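Local coordinates for ketosynthase (Streptomyces sp. MSC090213JE08, PDB 6KXD) that catalyses the chain-elongating condensation in a highly reducing type II polyketide synthase, working as a heterodimer with its chain length factor, at the interface of chains B and A. Numbering follows the deposited sequence. Chains: chain A, Ketosynthase; chain B, Ketosynthase.

Contact 1: the interface of chains B and A. Residues chain B 206-207, 210; chain A 131, 142, 144, 146, 149.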
ATOM      1  N   ALA B 206     -20.245   4.606   6.124  1.00 44.07           N
ATOM      2  CA  ALA B 206     -21.314   4.024   5.320  1.00 47.70           C
ATOM      3  C   ALA B 206     -21.018   2.570   4.958  1.00 49.89           C
ATOM      4  O   ALA B 206     -21.919   1.722   4.992  1.00 46.12           O
ATOM      5  CB  ALA B 206     -21.535   4.836   4.091  1.00 45.82           C
ATOM      6  N   LEU B 207     -19.754   2.265   4.657  1.00 47.14           N
ATOM      7  CA  LEU B 207     -19.366   0.879   4.388  1.00 47.82           C
ATOM      8  C   LEU B 207     -19.687  -0.003   5.588  1.00 44.14           C
ATOM      9  O   LEU B 207     -20.473  -0.944   5.460  1.00 49.27           O
ATOM     10  CB  LEU B 207     -17.879   0.865   4.008  1.00 49.71           C
ATOM     11  CG  LEU B 207     -17.098  -0.442   4.120  1.00 54.21           C
ATOM     12  CD1 LEU B 207     -17.952  -1.668   3.984  1.00 59.69           C
ATOM     13  CD2 LEU B 207     -15.981  -0.430   3.070  1.00 55.54           C
ATOM     14  N   ARG B 210     -23.392  -0.276   6.442  1.00 43.50           N
ATOM     15  CA  ARG B 210     -24.131  -1.122   5.524  1.00 48.26           C
ATOM     16  C   ARG B 210     -23.814  -2.606   5.741  1.00 53.17           C
ATOM     17  O   ARG B 210     -24.653  -3.454   5.454  1.00 53.35           O
ATOM     18  CB  ARG B 210     -23.868  -0.777   4.063  1.00 44.58           C
ATOM     19  CG  ARG B 210     -24.721  -1.591   3.100  1.00 47.29           C
ATOM     20  CD  ARG B 210     -26.199  -1.615   3.473  1.00 46.04           C
ATOM     21  NE  ARG B 210     -26.935  -2.355   2.488  1.00 48.40           N
ATOM     22  CZ  ARG B 210     -27.119  -3.665   2.537  1.00 45.75           C
ATOM     23  NH1 ARG B 210     -26.655  -4.369   3.555  1.00 46.82           N
ATOM     24  NH2 ARG B 210     -27.770  -4.272   1.562  1.00 48.38           N
TER
ATOM     25  N   PHE A 131     -20.121   4.329  -4.995  1.00 42.85           N
ATOM     26  CA  PHE A 131     -20.525   4.094  -3.644  1.00 42.55           C
ATOM     27  C   PHE A 131     -20.933   5.433  -3.024  1.00 50.68           C
ATOM     28  O   PHE A 131     -22.002   5.589  -2.424  1.00 41.91           O
ATOM     29  CB  PHE A 131     -19.405   3.434  -2.855  1.00 45.25           C
ATOM     30  CG  PHE A 131     -19.615   3.262  -1.376  1.00 46.95           C
ATOM     31  CD1 PHE A 131     -19.403   4.291  -0.477  1.00 50.20           C
ATOM     32  CD2 PHE A 131     -19.986   2.027  -0.868  1.00 53.89           C
ATOM     33  CE1 PHE A 131     -19.580   4.099   0.883  1.00 55.79           C
ATOM     34  CE2 PHE A 131     -20.121   1.829   0.497  1.00 50.62           C
ATOM     35  CZ  PHE A 131     -19.934   2.861   1.372  1.00 53.02           C
ATOM     36  N   PHE A 142     -26.296   5.039   3.640  1.00 52.25           N
ATOM     37  CA  PHE A 142     -25.614   3.751   3.629  1.00 52.44           C
ATOM     38  C   PHE A 142     -26.396   2.769   2.762  1.00 55.24           C
ATOM     39  O   PHE A 142     -26.132   1.565   2.823  1.00 60.78           O
ATOM     40  CB  PHE A 142     -25.424   3.264   5.057  1.00 51.09           C
ATOM     41  CG  PHE A 142     -26.698   2.981   5.806  1.00 54.88           C
ATOM     42  CD1 PHE A 142     -27.409   4.010   6.404  1.00 54.65           C
ATOM     43  CD2 PHE A 142     -27.147   1.680   5.965  1.00 60.51           C
ATOM     44  CE1 PHE A 142     -28.555   3.743   7.136  1.00 56.67           C
ATOM     45  CE2 PHE A 142     -28.294   1.414   6.696  1.00 57.24           C
ATOM     46  CZ  PHE A 142     -28.999   2.448   7.278  1.00 59.31           C
ATOM     47  N   VAL A 144     -26.268   1.705  -0.344  1.00 49.95           N
ATOM     48  CA  VAL A 144     -25.333   1.532  -1.423  1.00 51.05           C
ATOM     49  C   VAL A 144     -25.548   0.142  -2.031  1.00 56.56           C
ATOM     50  O   VAL A 144     -26.186  -0.741  -1.392  1.00 53.52           O
ATOM     51  CB  VAL A 144     -23.897   1.679  -0.883  1.00 52.81           C
ATOM     52  CG1 VAL A 144     -23.679   3.031  -0.231  1.00 51.47           C
ATOM     53  CG2 VAL A 144     -23.547   0.573   0.097  1.00 60.46           C
ATOM     54  N   ALA A 146     -24.418  -3.016  -2.090  1.00 44.14           N
ATOM     55  CA  ALA A 146     -23.657  -3.739  -1.084  1.00 51.68           C
ATOM     56  C   ALA A 146     -22.750  -4.792  -1.737  1.00 44.09           C
ATOM     57  O   ALA A 146     -21.732  -5.129  -1.162  1.00 52.62           O
ATOM     58  CB  ALA A 146     -24.573  -4.356  -0.062  1.00 56.06           C
ATOM     59  N   ILE A 149     -19.198  -3.593  -2.488  1.00 44.94           N
ATOM     60  CA  ILE A 149     -18.347  -3.210  -1.366  1.00 49.01           C
ATOM     61  C   ILE A 149     -17.051  -4.027  -1.314  1.00 45.38           C
ATOM     62  O   ILE A 149     -15.974  -3.477  -1.137  1.00 46.17           O
ATOM     63  CB  ILE A 149     -19.152  -3.286  -0.046  1.00 50.54           C
ATOM     64  CG1 ILE A 149     -20.167  -2.139   0.038  1.00 46.01           C
ATOM     65  CG2 ILE A 149     -18.235  -3.311   1.157  1.00 54.89           C
ATOM     66  CD1 ILE A 149     -20.945  -2.101   1.339  1.00 52.25           C
TER
HETATM   67  O   HOH W   1     -28.120  -0.986   0.212  1.00 44.97           O
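In this ketosynthase/chain length factor heterodimer of the beta-ketoacyl synthase family, helix 202-210 of the ketosynthase, chain B, lies against helix 125-137 and the segment from A:Phe142 to A:Ile149 of the chain length factor, chain A. The A:Phe131 ring meets the edge of the helix: its para carbon CZ touches the B:Ala206 methyl, CB, at 3.7 Å and comes within 3.3 Å of the backbone N of B:Leu207, which sits at the ring edge, in plane. Swung opposite its own main-chain nitrogen (chi1 173°), the ring leaves its helix towards chain B, while A:Val144 CG1 of its own chain covers part of one face, 3.8 Å above the plane.

B:Leu207 reaches on to A:Ile149, and the two side chains cross obliquely. The pair CD1 of B:Leu207 and CG2 of A:Ile149 is tight, at 3.3 Å, closer than methyl groups usually pack. A:Ile149 CD1 touches the same leucine methyl more loosely.

B:Arg210, at the end of the helix, spreads its chain over the loop. Its aliphatic part runs by the carbonyl oxygen of A:Phe142, with CD 3.2 Å from that O, and CG passes A:Val144 CG2 at 3.9 Å as the two side chains run past one another, pointing opposite ways. A bend at chi2 (49°) turns the arginine so that A:Ala146 CB covers one guanidinium face near its rim, 3.6 Å from NH2. At the guanidinium edge, NE gives an almost straight hydrogen bond to water 1 (2.9 Å), and this water also contacts the main-chain O of A:Val144.

Contact 2: the interface of chains B and A. Residues chain B 116, 119, 203; chain A 122, 128, 131-132.
B:Lys203, near the start of helix 202-210, lies across A:Val128, A:Phe131 and A:Leu132 on helix 125-137, a chain length factor helix that faces the ketosynthase. Its CB rests on the A:Leu132 methyl CD2 at 4.0 Å, and the same methyl backs onto the lysine CA. CG comes next, equally near A:Val128 CG2 and the ring carbon CE1 of A:Phe131. CD makes the tighter contact, 3.6 Å from A:Val128 CG2, and CE follows over the same methyl at 3.9 Å. The amine NZ carries on past the valine and stands 3.8 Å from OG of B:Ser116 in its own chain. The chain is extended beyond CG, and chi1 of 173° sends it away from its own backbone N and along the opposing helix, crossing the valine at about a right angle. A:Val128 meets it with the methyl that stands opposite the valine backbone N.

At the lysine's own backbone, the carbonyl O of B:Lys203 lies 3.4 Å from CE1 of A:Phe131 and similarly near CZ. B:Ile119, from helix 116-129, closes the other flank: its CG2 meets A:Leu132 CD1 at 4.0 Å, with the two side chains nearly perpendicular. The two methyls of A:Leu132 are thereby shared between two helices of chain B. B:Ser116 and A:Met122 approach more distantly, with the thioether methyl CE 4.3 Å from OG. Cutting the lysine back to an alanine would probably leave A:Val128 CG2 without its cover and open a gap beside A:Phe131. The patch seats helix 125-137 of the chain length factor against two ketosynthase helices and is likely to help hold the heterodimer together.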
ATOM      1  N   SER B 116     -10.186   9.658   1.353  1.00 40.25           N
ATOM      2  CA  SER B 116     -11.485   9.366   0.808  1.00 46.46           C
ATOM      3  C   SER B 116     -12.508  10.463   1.183  1.00 45.75           C
ATOM      4  O   SER B 116     -13.469  10.656   0.475  1.00 45.67           O
ATOM      5  CB  SER B 116     -11.925   7.978   1.205  1.00 52.32           C
ATOM      6  OG  SER B 116     -11.289   7.014   0.337  1.00 50.80           O
ATOM      7  N   ILE B 119     -12.323  12.799  -1.546  1.00 38.89           N
ATOM      8  CA  ILE B 119     -13.026  12.264  -2.705  1.00 38.28           C
ATOM      9  C   ILE B 119     -14.522  12.601  -2.551  1.00 37.69           C
ATOM     10  O   ILE B 119     -15.155  13.015  -3.537  1.00 40.22           O
ATOM     11  CB  ILE B 119     -12.808  10.745  -2.883  1.00 37.70           C
ATOM     12  CG1 ILE B 119     -11.333  10.458  -3.203  1.00 42.68           C
ATOM     13  CG2 ILE B 119     -13.704  10.177  -3.953  1.00 42.16           C
ATOM     14  CD1 ILE B 119     -11.017   8.989  -3.362  1.00 42.45           C
ATOM     15  N   LYS B 203     -17.243   7.471   3.493  1.00 44.40           N
ATOM     16  CA  LYS B 203     -17.095   6.186   2.798  1.00 47.11           C
ATOM     17  C   LYS B 203     -17.025   5.045   3.826  1.00 39.78           C
ATOM     18  O   LYS B 203     -17.773   4.054   3.722  1.00 44.88           O
ATOM     19  CB  LYS B 203     -15.884   6.198   1.856  1.00 50.20           C
ATOM     20  CG  LYS B 203     -15.545   4.841   1.224  1.00 50.89           C
ATOM     21  CD  LYS B 203     -14.054   4.707   0.919  1.00 59.81           C
ATOM     22  CE  LYS B 203     -13.624   3.329   0.456  1.00 66.61           C
ATOM     23  NZ  LYS B 203     -12.164   3.302   0.190  1.00 74.89           N
TER
ATOM     24  N   MET A 122      -5.023   4.782  -6.806  1.00 35.07           N
ATOM     25  CA  MET A 122      -5.973   4.925  -5.748  1.00 33.95           C
ATOM     26  C   MET A 122      -7.097   3.931  -5.955  1.00 35.96           C
ATOM     27  O   MET A 122      -8.234   4.180  -5.595  1.00 36.97           O
ATOM     28  CB  MET A 122      -6.523   6.357  -5.758  1.00 36.23           C
ATOM     29  CG  MET A 122      -7.214   6.759  -4.492  1.00 35.96           C
ATOM     30  SD  MET A 122      -6.339   6.306  -3.025  1.00 39.88           S
ATOM     31  CE  MET A 122      -7.503   6.807  -1.756  1.00 44.35           C
ATOM     32  N   VAL A 128     -15.502   3.624  -5.689  1.00 41.99           N
ATOM     33  CA  VAL A 128     -15.618   4.420  -4.518  1.00 47.01           C
ATOM     34  C   VAL A 128     -16.563   5.597  -4.817  1.00 39.03           C
ATOM     35  O   VAL A 128     -17.318   5.981  -3.935  1.00 42.72           O
ATOM     36  CB  VAL A 128     -14.259   4.893  -3.999  1.00 45.23           C
ATOM     37  CG1 VAL A 128     -13.602   5.857  -4.959  1.00 46.26           C
ATOM     38  CG2 VAL A 128     -14.393   5.524  -2.622  1.00 51.00           C
ATOM     39  N   PHE A 131     -20.121   4.329  -4.995  1.00 42.85           N
ATOM     40  CA  PHE A 131     -20.525   4.094  -3.644  1.00 42.55           C
ATOM     41  C   PHE A 131     -20.933   5.433  -3.024  1.00 50.68           C
ATOM     42  O   PHE A 131     -22.002   5.589  -2.424  1.00 41.91           O
ATOM     43  CB  PHE A 131     -19.405   3.434  -2.855  1.00 45.25           C
ATOM     44  CG  PHE A 131     -19.615   3.262  -1.376  1.00 46.95           C
ATOM     45  CD1 PHE A 131     -19.403   4.291  -0.477  1.00 50.20           C
ATOM     46  CD2 PHE A 131     -19.986   2.027  -0.868  1.00 53.89           C
ATOM     47  CE1 PHE A 131     -19.580   4.099   0.883  1.00 55.79           C
ATOM     48  CE2 PHE A 131     -20.121   1.829   0.497  1.00 50.62           C
ATOM     49  CZ  PHE A 131     -19.934   2.861   1.372  1.00 53.02           C
ATOM     50  N   LEU A 132     -20.073   6.430  -3.189  1.00 45.57           N
ATOM     51  CA  LEU A 132     -20.385   7.716  -2.553  1.00 47.07           C
ATOM     52  C   LEU A 132     -21.564   8.396  -3.253  1.00 43.64           C
ATOM     53  O   LEU A 132     -22.399   9.025  -2.560  1.00 48.97           O
ATOM     54  CB  LEU A 132     -19.132   8.587  -2.534  1.00 44.61           C
ATOM     55  CG  LEU A 132     -18.093   8.147  -1.509  1.00 42.36           C
ATOM     56  CD1 LEU A 132     -16.795   8.893  -1.727  1.00 42.36           C
ATOM     57  CD2 LEU A 132     -18.570   8.361  -0.090  1.00 43.99           C
TER

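About 10 Å separates the C-alpha centres of contact 1 and contact 2, and they form adjoining parts of the same heterodimer interface. A:Phe131 belongs to both, and helix 202-210 of chain B spans them, giving its first part to contact 2 and its later residues to contact 1. Helix 125-137 of chain A likewise enters both, joined in contact 1 by the loop and short helices that follow it, and in contact 2 by helix 116-129 of chain B. A shift of either shared helix would therefore probably disturb both patches, coupling the ketosynthase to its chain length factor.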